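Local coordinates for ADP-ribosylation factor guanine nucleotide-exchange factor SEC7 (Saccharomyces cerevisiae, PDB 4OIY), which activates the small GTPase ARF1 at the trans-Golgi network by guanine nucleotide exchange, through the catalytic Sec7 domain that forms this chain, and thus takes part in vesicle budding, at residues A17-K22 with K46-T51; M86-A91 with L113-R118; V126-D131 with G167-R172; M156-F161 with L174-L179. One frame throughout, in Å; residues are numbered along the deposited sequence.

Contact 1. Residues A17-K22 with K46-T51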
loop_
_atom_site.group_PDB
_atom_site.type_symbol
_atom_site.label_atom_id
_atom_site.label_comp_id
_atom_site.label_asym_id
_atom_site.label_seq_id
_atom_site.Cartn_x
_atom_site.Cartn_y
_atom_site.Cartn_z
ATOM N N ALA A 17 -17.746 7.554 10.126
ATOM C CA ALA A 17 -18.124 6.502 11.071
ATOM C C ALA A 17 -18.841 5.355 10.361
ATOM O O ALA A 17 -18.573 4.180 10.647
ATOM C CB ALA A 17 -18.993 7.068 12.188
ATOM N N ILE A 18 -19.732 5.689 9.431
ATOM C CA ILE A 18 -20.429 4.665 8.645
ATOM C C ILE A 18 -19.402 3.873 7.839
ATOM O O ILE A 18 -19.459 2.645 7.800
ATOM C CB ILE A 18 -21.500 5.278 7.716
ATOM C CG1 ILE A 18 -22.613 5.925 8.543
ATOM C CG2 ILE A 18 -22.094 4.218 6.796
ATOM C CD1 ILE A 18 -23.515 6.830 7.738
ATOM N N PHE A 19 -18.451 4.569 7.225
ATOM C CA PHE A 19 -17.421 3.890 6.427
ATOM C C PHE A 19 -16.613 2.924 7.278
ATOM O O PHE A 19 -16.350 1.798 6.874
ATOM C CB PHE A 19 -16.467 4.888 5.765
ATOM C CG PHE A 19 -15.367 4.226 4.980
ATOM C CD1 PHE A 19 -14.168 3.870 5.582
ATOM C CD2 PHE A 19 -15.555 3.919 3.647
ATOM C CE1 PHE A 19 -13.174 3.234 4.853
ATOM C CE2 PHE A 19 -14.566 3.291 2.914
ATOM C CZ PHE A 19 -13.374 2.943 3.517
ATOM N N ASN A 20 -16.187 3.375 8.449
ATOM C CA ASN A 20 -15.332 2.557 9.295
ATOM C C ASN A 20 -16.065 1.326 9.816
ATOM O O ASN A 20 -15.437 0.310 10.105
ATOM C CB ASN A 20 -14.756 3.379 10.452
ATOM C CG ASN A 20 -13.684 4.357 10.005
ATOM O OD1 ASN A 20 -13.033 4.171 8.980
ATOM N ND2 ASN A 20 -13.486 5.411 10.788
ATOM N N ASN A 21 -17.384 1.420 9.923
ATOM C CA ASN A 21 -18.213 0.290 10.318
ATOM C C ASN A 21 -18.446 -0.676 9.152
ATOM O O ASN A 21 -18.372 -1.896 9.321
ATOM C CB ASN A 21 -19.548 0.791 10.864
ATOM C CG ASN A 21 -20.469 -0.337 11.279
ATOM O OD1 ASN A 21 -20.234 -1.015 12.285
ATOM N ND2 ASN A 21 -21.526 -0.548 10.504
ATOM N N LYS A 22 -18.761 -0.133 7.980
ATOM C CA LYS A 22 -18.996 -0.960 6.803
ATOM C C LYS A 22 -18.761 -0.133 5.554
ATOM O O LYS A 22 -19.655 0.575 5.111
ATOM C CB LYS A 22 -20.412 -1.543 6.791
ATOM C CG LYS A 22 -20.624 -2.513 5.634
ATOM C CD LYS A 22 -21.665 -3.586 5.902
ATOM C CE LYS A 22 -21.221 -4.580 6.959
ATOM N NZ LYS A 22 -19.813 -5.041 6.907
ATOM N N LYS A 46 -9.983 8.514 -4.790
ATOM C CA LYS A 46 -9.569 9.855 -4.398
ATOM C C LYS A 46 -10.101 10.218 -3.010
ATOM O O LYS A 46 -9.373 10.787 -2.188
ATOM C CB LYS A 46 -10.024 10.876 -5.439
ATOM C CG LYS A 46 -9.195 10.852 -6.712
ATOM C CD LYS A 46 -9.689 11.900 -7.704
ATOM C CE LYS A 46 -8.875 11.909 -8.987
ATOM N NZ LYS A 46 -7.563 12.576 -8.804
ATOM N N TRP A 47 -11.357 9.869 -2.740
ATOM C CA TRP A 47 -11.953 10.129 -1.427
ATOM C C TRP A 47 -11.212 9.383 -0.307
ATOM O O TRP A 47 -10.949 9.949 0.758
ATOM C CB TRP A 47 -13.450 9.787 -1.424
ATOM C CG TRP A 47 -14.144 10.186 -0.139
ATOM C CD1 TRP A 47 -14.640 11.422 0.187
ATOM C CD2 TRP A 47 -14.404 9.344 0.987
ATOM N NE1 TRP A 47 -15.197 11.393 1.443
ATOM C CE2 TRP A 47 -15.053 10.134 1.964
ATOM C CE3 TRP A 47 -14.146 7.998 1.270
ATOM C CZ2 TRP A 47 -15.454 9.618 3.195
ATOM C CZ3 TRP A 47 -14.551 7.488 2.498
ATOM C CH2 TRP A 47 -15.192 8.294 3.440
ATOM N N LEU A 48 -10.849 8.127 -0.549
ATOM C CA LEU A 48 -10.065 7.363 0.428
ATOM C C LEU A 48 -8.757 8.076 0.781
ATOM O O LEU A 48 -8.389 8.159 1.956
ATOM C CB LEU A 48 -9.781 5.944 -0.087
ATOM C CG LEU A 48 -11.001 5.031 -0.285
ATOM C CD1 LEU A 48 -10.601 3.691 -0.883
ATOM C CD2 LEU A 48 -11.767 4.832 1.012
ATOM N N LEU A 49 -8.075 8.615 -0.228
ATOM C CA LEU A 49 -6.764 9.243 -0.022
ATOM C C LEU A 49 -6.824 10.667 0.524
ATOM O O LEU A 49 -5.895 11.116 1.204
ATOM C CB LEU A 49 -5.967 9.228 -1.326
ATOM C CG LEU A 49 -5.425 7.842 -1.688
ATOM C CD1 LEU A 49 -5.001 7.780 -3.147
ATOM C CD2 LEU A 49 -4.263 7.456 -0.781
ATOM N N GLU A 50 -7.913 11.372 0.239
ATOM C CA GLU A 50 -8.049 12.781 0.626
ATOM C C GLU A 50 -8.628 12.946 2.036
ATOM O O GLU A 50 -8.404 13.968 2.693
ATOM C CB GLU A 50 -8.936 13.519 -0.390
ATOM C CG GLU A 50 -8.228 14.103 -1.610
ATOM C CD GLU A 50 -7.265 13.156 -2.311
ATOM O OE1 GLU A 50 -7.603 12.676 -3.414
ATOM O OE2 GLU A 50 -6.154 12.911 -1.783
ATOM N N THR A 51 -9.356 11.940 2.508
ATOM C CA THR A 51 -10.161 12.076 3.722
ATOM C C THR A 51 -9.425 11.599 4.968
ATOM O O THR A 51 -9.023 10.446 5.045
ATOM C CB THR A 51 -11.473 11.277 3.587
ATOM O OG1 THR A 51 -12.167 11.678 2.401
ATOM C CG2 THR A 51 -12.377 11.486 4.800
#
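Trp-47, whose indole meets the ring of Phe-19 across this contact, has its own carbonyl O gripped by the end of its helix. The hydroxyl OG1 of Thr-51 donates to Trp-47 O over 2.7 Å, tilted 26° from the carbonyl plane, while weak bonds come from the backbone N of Glu-50 and of Thr-51. Thr-51 is the first residue to leave helical geometry, so its hydroxyl takes part in closing helix 41-50; the same OG1 lies above one face of the indole, toward the rim.

The contact itself is apolar. Phe-19 carries its ring straight out from helix 11-21, CG anti to the backbone N (chi1 178°), toward helix 41-50. There the benzo edge of Trp-47 points at the face of Phe-19, with CZ3 of Trp-47 3.9 Å from CD2 of Phe-19. The ring centroids stand 5.6 Å apart and the planes meet at 62°, an edge-to-face pair whose two side chains run antiparallel past one another. Leu-48 approaches the far end of the phenyl at about a right angle, its CD2 methyl lying 3.5 Å from Phe-19 CZ.

Ala-26 of helix 23-32 and Val-59 of helix 56-64 also touch Phe-19. With a serine in place of Phe-19, the Trp-47 edge would probably lose its aromatic face, and the Leu-48 methyl its neighbour.

These buried groups join helices of the all-helical Sec7 fold by shape and ring electrostatics, without a hydrogen bond between the two segments.

Contact 2. Residues M86-A91 with L113-R118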
loop_
_atom_site.group_PDB
_atom_site.type_symbol
_atom_site.label_atom_id
_atom_site.label_comp_id
_atom_site.label_asym_id
_atom_site.label_seq_id
_atom_site.Cartn_x
_atom_site.Cartn_y
_atom_site.Cartn_z
ATOM N N MET A 86 11.314 8.242 -6.964
ATOM C CA MET A 86 11.505 7.685 -5.620
ATOM C C MET A 86 12.272 6.385 -5.690
ATOM O O MET A 86 12.129 5.644 -6.658
ATOM C CB MET A 86 10.161 7.358 -4.976
ATOM C CG MET A 86 9.315 8.554 -4.625
ATOM S SD MET A 86 7.882 7.983 -3.706
ATOM C CE MET A 86 7.020 9.534 -3.494
ATOM N N SER A 87 13.044 6.075 -4.649
ATOM C CA SER A 87 13.564 4.719 -4.506
ATOM C C SER A 87 12.379 3.782 -4.278
ATOM O O SER A 87 11.304 4.213 -3.849
ATOM C CB SER A 87 14.539 4.602 -3.345
ATOM O OG SER A 87 13.867 4.575 -2.103
ATOM N N ILE A 88 12.570 2.501 -4.566
ATOM C CA ILE A 88 11.490 1.547 -4.328
ATOM C C ILE A 88 11.101 1.524 -2.844
ATOM O O ILE A 88 9.919 1.329 -2.519
ATOM C CB ILE A 88 11.807 0.139 -4.870
ATOM C CG1 ILE A 88 10.560 -0.759 -4.798
ATOM C CG2 ILE A 88 12.972 -0.493 -4.122
ATOM C CD1 ILE A 88 10.728 -2.102 -5.475
ATOM N N VAL A 89 12.063 1.767 -1.949
ATOM C CA VAL A 89 11.748 1.843 -0.514
ATOM C C VAL A 89 10.871 3.056 -0.183
ATOM O O VAL A 89 9.910 2.937 0.566
ATOM C CB VAL A 89 13.028 1.825 0.348
ATOM C CG1 VAL A 89 12.742 2.221 1.799
ATOM C CG2 VAL A 89 13.665 0.451 0.275
ATOM N N ASP A 90 11.192 4.218 -0.736
ATOM C CA ASP A 90 10.386 5.401 -0.471
ATOM C C ASP A 90 8.983 5.255 -1.044
ATOM O O ASP A 90 8.003 5.659 -0.416
ATOM C CB ASP A 90 11.097 6.659 -0.963
ATOM C CG ASP A 90 12.164 7.143 0.027
ATOM O OD1 ASP A 90 12.101 6.769 1.221
ATOM O OD2 ASP A 90 13.056 7.892 -0.384
ATOM N N ALA A 91 8.882 4.630 -2.212
ATOM C CA ALA A 91 7.577 4.340 -2.806
ATOM C C ALA A 91 6.775 3.374 -1.945
ATOM O O ALA A 91 5.617 3.627 -1.653
ATOM C CB ALA A 91 7.739 3.789 -4.212
ATOM N N LEU A 113 1.427 -6.540 -6.755
ATOM C CA LEU A 113 1.608 -6.559 -8.211
ATOM C C LEU A 113 1.246 -5.215 -8.828
ATOM O O LEU A 113 1.970 -4.718 -9.694
ATOM C CB LEU A 113 0.831 -7.694 -8.887
ATOM C CG LEU A 113 0.998 -7.759 -10.412
ATOM C CD1 LEU A 113 2.454 -7.932 -10.824
ATOM C CD2 LEU A 113 0.123 -8.876 -10.965
ATOM N N LYS A 114 0.146 -4.614 -8.378
ATOM C CA LYS A 114 -0.249 -3.305 -8.890
ATOM C C LYS A 114 0.756 -2.231 -8.482
ATOM O O LYS A 114 1.101 -1.364 -9.286
ATOM C CB LYS A 114 -1.645 -2.929 -8.409
ATOM C CG LYS A 114 -2.146 -1.593 -8.926
ATOM C CD LYS A 114 -2.308 -1.535 -10.439
ATOM C CE LYS A 114 -2.793 -0.151 -10.850
ATOM N NZ LYS A 114 -2.820 0.071 -12.318
ATOM N N PHE A 115 1.222 -2.281 -7.235
ATOM C CA PHE A 115 2.296 -1.394 -6.794
ATOM C C PHE A 115 3.510 -1.513 -7.714
ATOM O O PHE A 115 4.038 -0.503 -8.184
ATOM C CB PHE A 115 2.708 -1.700 -5.356
ATOM C CG PHE A 115 3.993 -1.048 -4.954
ATOM C CD1 PHE A 115 4.003 0.281 -4.563
ATOM C CD2 PHE A 115 5.193 -1.740 -5.010
ATOM C CE1 PHE A 115 5.181 0.904 -4.229
ATOM C CE2 PHE A 115 6.384 -1.115 -4.680
ATOM C CZ PHE A 115 6.370 0.211 -4.288
ATOM N N ALA A 116 3.940 -2.742 -7.974
ATOM C CA ALA A 116 5.130 -2.983 -8.799
ATOM C C ALA A 116 4.931 -2.424 -10.198
ATOM O O ALA A 116 5.829 -1.796 -10.751
ATOM C CB ALA A 116 5.441 -4.475 -8.863
ATOM N N GLU A 117 3.757 -2.646 -10.768
ATOM C CA GLU A 117 3.462 -2.149 -12.109
ATOM C C GLU A 117 3.511 -0.627 -12.166
ATOM O O GLU A 117 4.090 -0.055 -13.095
ATOM C CB GLU A 117 2.120 -2.692 -12.595
ATOM C CG GLU A 117 2.191 -4.171 -12.943
ATOM C CD GLU A 117 0.836 -4.827 -13.099
ATOM O OE1 GLU A 117 -0.190 -4.165 -12.837
ATOM O OE2 GLU A 117 0.795 -6.024 -13.466
ATOM N N ARG A 118 2.935 0.025 -11.164
ATOM C CA ARG A 118 2.924 1.488 -11.093
ATOM C C ARG A 118 4.339 1.993 -10.905
ATOM O O ARG A 118 4.760 2.948 -11.561
ATOM C CB ARG A 118 2.022 1.957 -9.942
ATOM C CG ARG A 118 1.950 3.464 -9.710
ATOM C CD ARG A 118 1.151 4.141 -10.794
ATOM N NE ARG A 118 0.968 5.572 -10.544
ATOM C CZ ARG A 118 0.483 6.430 -11.436
ATOM N NH1 ARG A 118 0.113 6.017 -12.642
ATOM N NH2 ARG A 118 0.359 7.714 -11.114
#
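Phe-115 holds CG anti to its main-chain nitrogen (chi1 167°), which sends the ring out from helix 105-122 toward Ala-91; Ile-88 likewise places CG1 opposite its own N (chi1 -171°), bringing that branch slantwise to the same ring. The end of the phenyl does the touching. Phe-115 CZ lies 3.8 Å from the methyl CB of Ala-91, and CE1 of Phe-115 lies 3.7 Å from the carbonyl carbon of Ala-91. That carbon sits at the ring edge, close to its plane, as does Ile-88 O, 4.1 Å from Phe-115 CZ. On the other flank CG1 of Ile-88 reaches to 4.2 Å from CE2 of Phe-115. The phenyl therefore meets the first turn of helix 88-96 edge-on, and the small Ala-91 lets it come near the backbone.

That turn is fixed from its start. Ser-87 is the N-cap, and its OG accepts from Asp-90 N over 3.0 Å in a nearly straight bond of 165°; the hydroxyl is also bonded to Glu-185 of helix 176-188.

Two more aromatic rings touch the phenyl: Phe-83 meets it edge-to-face, and Phe-95 with its plane turned only slightly. With a glycine in place of Phe-115, Ala-91 and Ile-88 would probably lose their shared partner and a gap would open beside both aromatic neighbours.

Asp-121, which binds magnesium in a structure of this protein, lies farther along helix 105-122, about 11 Å from Phe-115, side chain to side chain. No hydrogen bond joins the two segments, and the junction rests on buried apolar contact.

Contact 3. Residues V126-D131 with G167-R172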
loop_
_atom_site.group_PDB
_atom_site.type_symbol
_atom_site.label_atom_id
_atom_site.label_comp_id
_atom_site.label_asym_id
_atom_site.label_seq_id
_atom_site.Cartn_x
_atom_site.Cartn_y
_atom_site.Cartn_z
ATOM N N VAL A 126 14.733 1.591 -14.168
ATOM C CA VAL A 126 15.243 1.109 -12.882
ATOM C C VAL A 126 15.321 -0.410 -12.970
ATOM O O VAL A 126 16.392 -0.999 -12.813
ATOM C CB VAL A 126 14.361 1.539 -11.687
ATOM C CG1 VAL A 126 14.847 0.876 -10.405
ATOM C CG2 VAL A 126 14.385 3.047 -11.532
ATOM N N PHE A 127 14.174 -1.029 -13.232
ATOM C CA PHE A 127 14.089 -2.464 -13.446
ATOM C C PHE A 127 13.525 -2.710 -14.834
ATOM O O PHE A 127 12.655 -1.973 -15.294
ATOM C CB PHE A 127 13.156 -3.119 -12.427
ATOM C CG PHE A 127 13.512 -2.839 -10.993
ATOM C CD1 PHE A 127 14.706 -3.301 -10.453
ATOM C CD2 PHE A 127 12.641 -2.129 -10.176
ATOM C CE1 PHE A 127 15.032 -3.050 -9.125
ATOM C CE2 PHE A 127 12.956 -1.874 -8.849
ATOM C CZ PHE A 127 14.153 -2.337 -8.326
ATOM N N SER A 128 14.000 -3.764 -15.480
ATOM C CA SER A 128 13.490 -4.156 -16.791
ATOM C C SER A 128 12.097 -4.793 -16.720
ATOM O O SER A 128 11.330 -4.732 -17.686
ATOM C CB SER A 128 14.471 -5.124 -17.454
ATOM O OG SER A 128 14.750 -6.225 -16.605
ATOM N N LYS A 129 11.768 -5.392 -15.574
ATOM C CA LYS A 129 10.525 -6.141 -15.408
ATOM C C LYS A 129 9.839 -5.761 -14.105
ATOM O O LYS A 129 10.500 -5.591 -13.075
ATOM C CB LYS A 129 10.806 -7.652 -15.381
ATOM C CG LYS A 129 11.641 -8.177 -16.536
ATOM C CD LYS A 129 10.871 -8.184 -17.839
ATOM C CE LYS A 129 11.699 -8.818 -18.943
ATOM N NZ LYS A 129 10.909 -8.999 -20.188
ATOM N N ALA A 130 8.516 -5.657 -14.142
ATOM C CA ALA A 130 7.732 -5.464 -12.924
ATOM C C ALA A 130 7.917 -6.607 -11.920
ATOM O O ALA A 130 7.845 -6.387 -10.716
ATOM C CB ALA A 130 6.256 -5.290 -13.260
ATOM N N ASP A 131 8.173 -7.820 -12.404
ATOM C CA ASP A 131 8.325 -8.982 -11.520
ATOM C C ASP A 131 9.485 -8.758 -10.549
ATOM O O ASP A 131 9.443 -9.207 -9.417
ATOM C CB ASP A 131 8.558 -10.264 -12.343
ATOM C CG ASP A 131 8.249 -11.536 -11.572
ATOM O OD1 ASP A 131 7.400 -11.506 -10.668
ATOM O OD2 ASP A 131 8.843 -12.590 -11.898
ATOM N N GLY A 167 19.187 -13.556 -8.103
ATOM C CA GLY A 167 18.586 -13.883 -9.385
ATOM C C GLY A 167 17.364 -13.098 -9.820
ATOM O O GLY A 167 16.817 -13.376 -10.885
ATOM N N ILE A 168 16.926 -12.116 -9.034
ATOM C CA ILE A 168 15.619 -11.497 -9.283
ATOM C C ILE A 168 15.576 -10.509 -10.446
ATOM O O ILE A 168 14.492 -10.151 -10.896
ATOM C CB ILE A 168 14.993 -10.849 -8.018
ATOM C CG1 ILE A 168 15.757 -9.592 -7.570
ATOM C CG2 ILE A 168 14.883 -11.888 -6.906
ATOM C CD1 ILE A 168 14.987 -8.754 -6.569
ATOM N N ASP A 169 16.738 -10.077 -10.939
ATOM C CA ASP A 169 16.786 -9.145 -12.065
ATOM C C ASP A 169 16.854 -9.912 -13.382
ATOM O O ASP A 169 17.916 -10.053 -13.977
ATOM C CB ASP A 169 17.976 -8.191 -11.932
ATOM C CG ASP A 169 18.003 -7.131 -13.023
ATOM O OD1 ASP A 169 16.928 -6.784 -13.564
ATOM O OD2 ASP A 169 19.106 -6.646 -13.347
ATOM N N ASN A 170 15.705 -10.419 -13.814
ATOM C CA ASN A 170 15.599 -11.198 -15.047
ATOM C C ASN A 170 16.564 -12.396 -15.065
ATOM O O ASN A 170 17.120 -12.758 -16.108
ATOM C CB ASN A 170 15.805 -10.281 -16.266
ATOM C CG ASN A 170 14.901 -10.635 -17.440
ATOM O OD1 ASN A 170 13.883 -11.315 -17.288
ATOM N ND2 ASN A 170 15.269 -10.153 -18.620
ATOM N N GLY A 171 16.764 -13.008 -13.900
ATOM C CA GLY A 171 17.599 -14.203 -13.798
ATOM C C GLY A 171 19.033 -13.909 -13.410
ATOM O O GLY A 171 19.863 -14.816 -13.389
ATOM N N ARG A 172 19.325 -12.647 -13.103
ATOM C CA ARG A 172 20.638 -12.235 -12.626
ATOM C C ARG A 172 20.497 -11.531 -11.280
ATOM O O ARG A 172 19.426 -11.030 -10.934
ATOM C CB ARG A 172 21.304 -11.289 -13.630
ATOM C CG ARG A 172 21.679 -11.922 -14.964
ATOM C CD ARG A 172 22.983 -12.706 -14.887
ATOM N NE ARG A 172 23.327 -13.335 -16.165
ATOM C CZ ARG A 172 22.799 -14.472 -16.627
ATOM N NH1 ARG A 172 21.885 -15.128 -15.922
ATOM N NH2 ARG A 172 23.186 -14.954 -17.806
HETATM O O HOH W 1 14.133 -6.579 -14.033
HETATM O O HOH W 2 16.768 -4.139 -14.762
#
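Ser-128 and Asp-169 meet chiefly through water. Their side-chain oxygens, Ser-128 OG and Asp-169 OD1, stand 3.8 Å apart, and two waters span the space between the segments. Water 1 is hydrogen-bonded to Ser-128 OG at 2.7 Å and donates to Asp-169 OD1 at 2.8 Å, also taking a weak bond from Lys-129 N. Water 2 accepts from Ser-128 N and donates to Asp-169 OD1, each over 2.9 Å. One carboxylate oxygen thus receives both waters. The serine hydroxyl stands between its backbone N and carbonyl carbon (chi1 54°), a setting that puts it beside water 1.

The segment 167-172 presents Asp-169 and Asn-170 on a type I' beta turn running from Asp-169 to Arg-172, with Asn-170 and Gly-171 at positive phi. Paired backbone bonds close it, Asp-169 N to Arg-172 O and Arg-172 N to Asp-169 O; a classic beta bulge sets both Ile-168 and Asp-169 opposite Arg-172.

Van der Waals contact supplies the rest. The aliphatic part of Lys-129, bent at chi2, crosses the amide of Asn-170, with Lys-129 CE 3.7 Å from Asn-170 OD1. Beyond this pair, Ile-168 O is bonded to Thr-132 OG1 on helix 130-148.

Contact 4. Residues M156-F161 with L174-L179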
loop_
_atom_site.group_PDB
_atom_site.type_symbol
_atom_site.label_atom_id
_atom_site.label_comp_id
_atom_site.label_asym_id
_atom_site.label_seq_id
_atom_site.Cartn_x
_atom_site.Cartn_y
_atom_site.Cartn_z
ATOM N N MET A 156 17.662 -9.449 10.562
ATOM C CA MET A 156 18.191 -9.938 9.298
ATOM C C MET A 156 19.463 -9.169 8.952
ATOM O O MET A 156 19.477 -7.943 8.995
ATOM C CB MET A 156 17.161 -9.747 8.185
ATOM C CG MET A 156 17.549 -10.414 6.876
ATOM S SD MET A 156 16.375 -10.094 5.545
ATOM C CE MET A 156 14.902 -10.879 6.187
ATOM N N SER A 157 20.521 -9.890 8.604
ATOM C CA SER A 157 21.779 -9.262 8.220
ATOM C C SER A 157 21.701 -8.816 6.776
ATOM O O SER A 157 20.894 -9.331 6.000
ATOM C CB SER A 157 22.958 -10.228 8.383
ATOM O OG SER A 157 22.827 -11.343 7.517
ATOM N N LEU A 158 22.549 -7.867 6.415
ATOM C CA LEU A 158 22.671 -7.475 5.017
ATOM C C LEU A 158 22.996 -8.681 4.137
ATOM O O LEU A 158 22.401 -8.843 3.079
ATOM C CB LEU A 158 23.727 -6.381 4.848
ATOM C CG LEU A 158 24.099 -6.003 3.411
ATOM C CD1 LEU A 158 22.908 -5.438 2.662
ATOM C CD2 LEU A 158 25.237 -5.004 3.408
ATOM N N GLN A 159 23.917 -9.537 4.569
ATOM C CA GLN A 159 24.242 -10.729 3.791
ATOM C C GLN A 159 22.996 -11.557 3.471
ATOM O O GLN A 159 22.799 -11.977 2.329
ATOM C CB GLN A 159 25.300 -11.590 4.502
ATOM C CG GLN A 159 25.643 -12.880 3.753
ATOM C CD GLN A 159 26.196 -12.645 2.357
ATOM O OE1 GLN A 159 26.785 -11.608 2.080
ATOM N NE2 GLN A 159 26.005 -13.615 1.471
ATOM N N GLU A 160 22.146 -11.775 4.470
ATOM C CA GLU A 160 20.920 -12.543 4.273
ATOM C C GLU A 160 19.960 -11.859 3.300
ATOM O O GLU A 160 19.326 -12.520 2.482
ATOM C CB GLU A 160 20.237 -12.815 5.611
ATOM C CG GLU A 160 20.939 -13.913 6.394
ATOM C CD GLU A 160 20.549 -13.961 7.857
ATOM O OE1 GLU A 160 19.912 -13.010 8.356
ATOM O OE2 GLU A 160 20.898 -14.967 8.515
ATOM N N PHE A 161 19.873 -10.538 3.385
ATOM C CA PHE A 161 19.034 -9.758 2.473
ATOM C C PHE A 161 19.515 -9.911 1.020
ATOM O O PHE A 161 18.708 -10.090 0.107
ATOM C CB PHE A 161 19.010 -8.301 2.916
ATOM C CG PHE A 161 18.184 -7.417 2.036
ATOM C CD1 PHE A 161 16.806 -7.582 1.956
ATOM C CD2 PHE A 161 18.779 -6.416 1.295
ATOM C CE1 PHE A 161 16.040 -6.763 1.146
ATOM C CE2 PHE A 161 18.023 -5.599 0.479
ATOM C CZ PHE A 161 16.654 -5.777 0.399
ATOM N N LEU A 174 20.939 -8.485 -8.680
ATOM C CA LEU A 174 21.047 -7.035 -8.673
ATOM C C LEU A 174 22.424 -6.656 -8.134
ATOM O O LEU A 174 23.041 -7.447 -7.428
ATOM C CB LEU A 174 19.962 -6.429 -7.776
ATOM C CG LEU A 174 18.551 -6.467 -8.362
ATOM C CD1 LEU A 174 17.520 -6.149 -7.287
ATOM C CD2 LEU A 174 18.433 -5.480 -9.516
ATOM N N PRO A 175 22.911 -5.448 -8.457
ATOM C CA PRO A 175 24.202 -5.052 -7.890
ATOM C C PRO A 175 24.157 -4.965 -6.366
ATOM O O PRO A 175 23.188 -4.454 -5.798
ATOM C CB PRO A 175 24.442 -3.663 -8.487
ATOM C CG PRO A 175 23.584 -3.611 -9.703
ATOM C CD PRO A 175 22.373 -4.420 -9.365
ATOM N N ARG A 176 25.209 -5.470 -5.724
ATOM C CA ARG A 176 25.313 -5.455 -4.269
ATOM C C ARG A 176 25.121 -4.054 -3.706
ATOM O O ARG A 176 24.433 -3.878 -2.695
ATOM C CB ARG A 176 26.678 -6.005 -3.823
ATOM C CG ARG A 176 26.816 -6.203 -2.324
ATOM C CD ARG A 176 28.226 -6.652 -1.949
ATOM N NE ARG A 176 28.356 -6.858 -0.507
ATOM C CZ ARG A 176 28.440 -5.885 0.398
ATOM N NH1 ARG A 176 28.544 -6.195 1.689
ATOM N NH2 ARG A 176 28.421 -4.603 0.033
ATOM N N ASP A 177 25.732 -3.060 -4.346
ATOM C CA ASP A 177 25.643 -1.682 -3.861
ATOM C C ASP A 177 24.205 -1.161 -3.881
ATOM O O ASP A 177 23.801 -0.412 -2.998
ATOM C CB ASP A 177 26.545 -0.744 -4.669
ATOM C CG ASP A 177 26.717 0.607 -3.999
ATOM O OD1 ASP A 177 27.360 0.660 -2.929
ATOM O OD2 ASP A 177 26.194 1.613 -4.528
ATOM N N PHE A 178 23.438 -1.565 -4.890
ATOM C CA PHE A 178 22.041 -1.154 -5.013
ATOM C C PHE A 178 21.217 -1.720 -3.861
ATOM O O PHE A 178 20.466 -0.998 -3.219
ATOM C CB PHE A 178 21.462 -1.608 -6.352
ATOM C CG PHE A 178 19.998 -1.341 -6.500
ATOM C CD1 PHE A 178 19.537 -0.063 -6.757
ATOM C CD2 PHE A 178 19.082 -2.370 -6.373
ATOM C CE1 PHE A 178 18.187 0.184 -6.892
ATOM C CE2 PHE A 178 17.725 -2.132 -6.503
ATOM C CZ PHE A 178 17.275 -0.855 -6.761
ATOM N N LEU A 179 21.376 -3.013 -3.607
ATOM C CA LEU A 179 20.650 -3.660 -2.516
ATOM C C LEU A 179 21.095 -3.140 -1.151
ATOM O O LEU A 179 20.263 -2.951 -0.267
ATOM C CB LEU A 179 20.794 -5.183 -2.587
ATOM C CG LEU A 179 20.039 -5.878 -3.731
ATOM C CD1 LEU A 179 20.320 -7.374 -3.734
ATOM C CD2 LEU A 179 18.535 -5.628 -3.637
#
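Phe-161 and Leu-179 meet with different first torsions. In Phe-161, CG is anti to the backbone N (chi1 180°), and the ring reaches out to helix 176-188. Leu-179 instead sets CG beside its own N, opposite the carbonyl carbon (chi1 -71°), and its CD2 branch comes to 4.1 Å from CE2 of Phe-161. The two side chains run obliquely to each other. The same ring corner also faces main chain: Leu-179 O lies at the ring edge, near its plane, 3.5 Å from Phe-161 CE2, where the weakly positive rim hydrogen probably suits a carbonyl oxygen.

Both segments are helix starts. Ser-157 and Glu-160 form a capping box at the head of helix 158-164: Glu-160 N donates to Ser-157 OG over 3.2 Å, and Ser-157 N returns a bond of the same 3.2 Å length to Glu-160 OE1, reaching that oxygen from above the carboxylate plane. Pro-175 holds the N-cap position of helix 176-188. Within the Sec7 domain these two helices follow one another in the chain, and helix 130-148 lends Ser-139 and Leu-140 to the surroundings of Phe-161.

At the outer side, Arg-176 stretches fully from CG to NE and then turns at its last torsion, bringing NH1 to 3.9 Å from CD2 of Leu-158. The leucine crosses the arginine at about a right angle, a purely van der Waals touch. The charge of Arg-176 is answered elsewhere, by a salt bridge from NH2 to Glu-180 one turn on, and Leu-158 packs against Glu-180 and Phe-183 as well.

Overall arrangement
Contacts 1 and 2 are buried helix pairs built on a phenylalanine; contact 1 adds an aromatic partner across the segments, while contact 2 sets the ring edge against backbone, an alanine methyl and an isoleucine branch. Contact 4 is partly buried, apolar inside and charged outside, whereas contact 3 lies at the surface and works largely through water. Contact 1 stands alone in the N-terminal part, its centre about 36 Å from that of contact 3 and on the opposite side of the chain's centre. The other three cluster: Phe-127 of contact 3 touches Ile-88 of contact 2 and both Leu-174 and Phe-178 of contact 4. Contacts 3 and 4 alternate along the chain, the turn of 167-172 leading into helix 176-188.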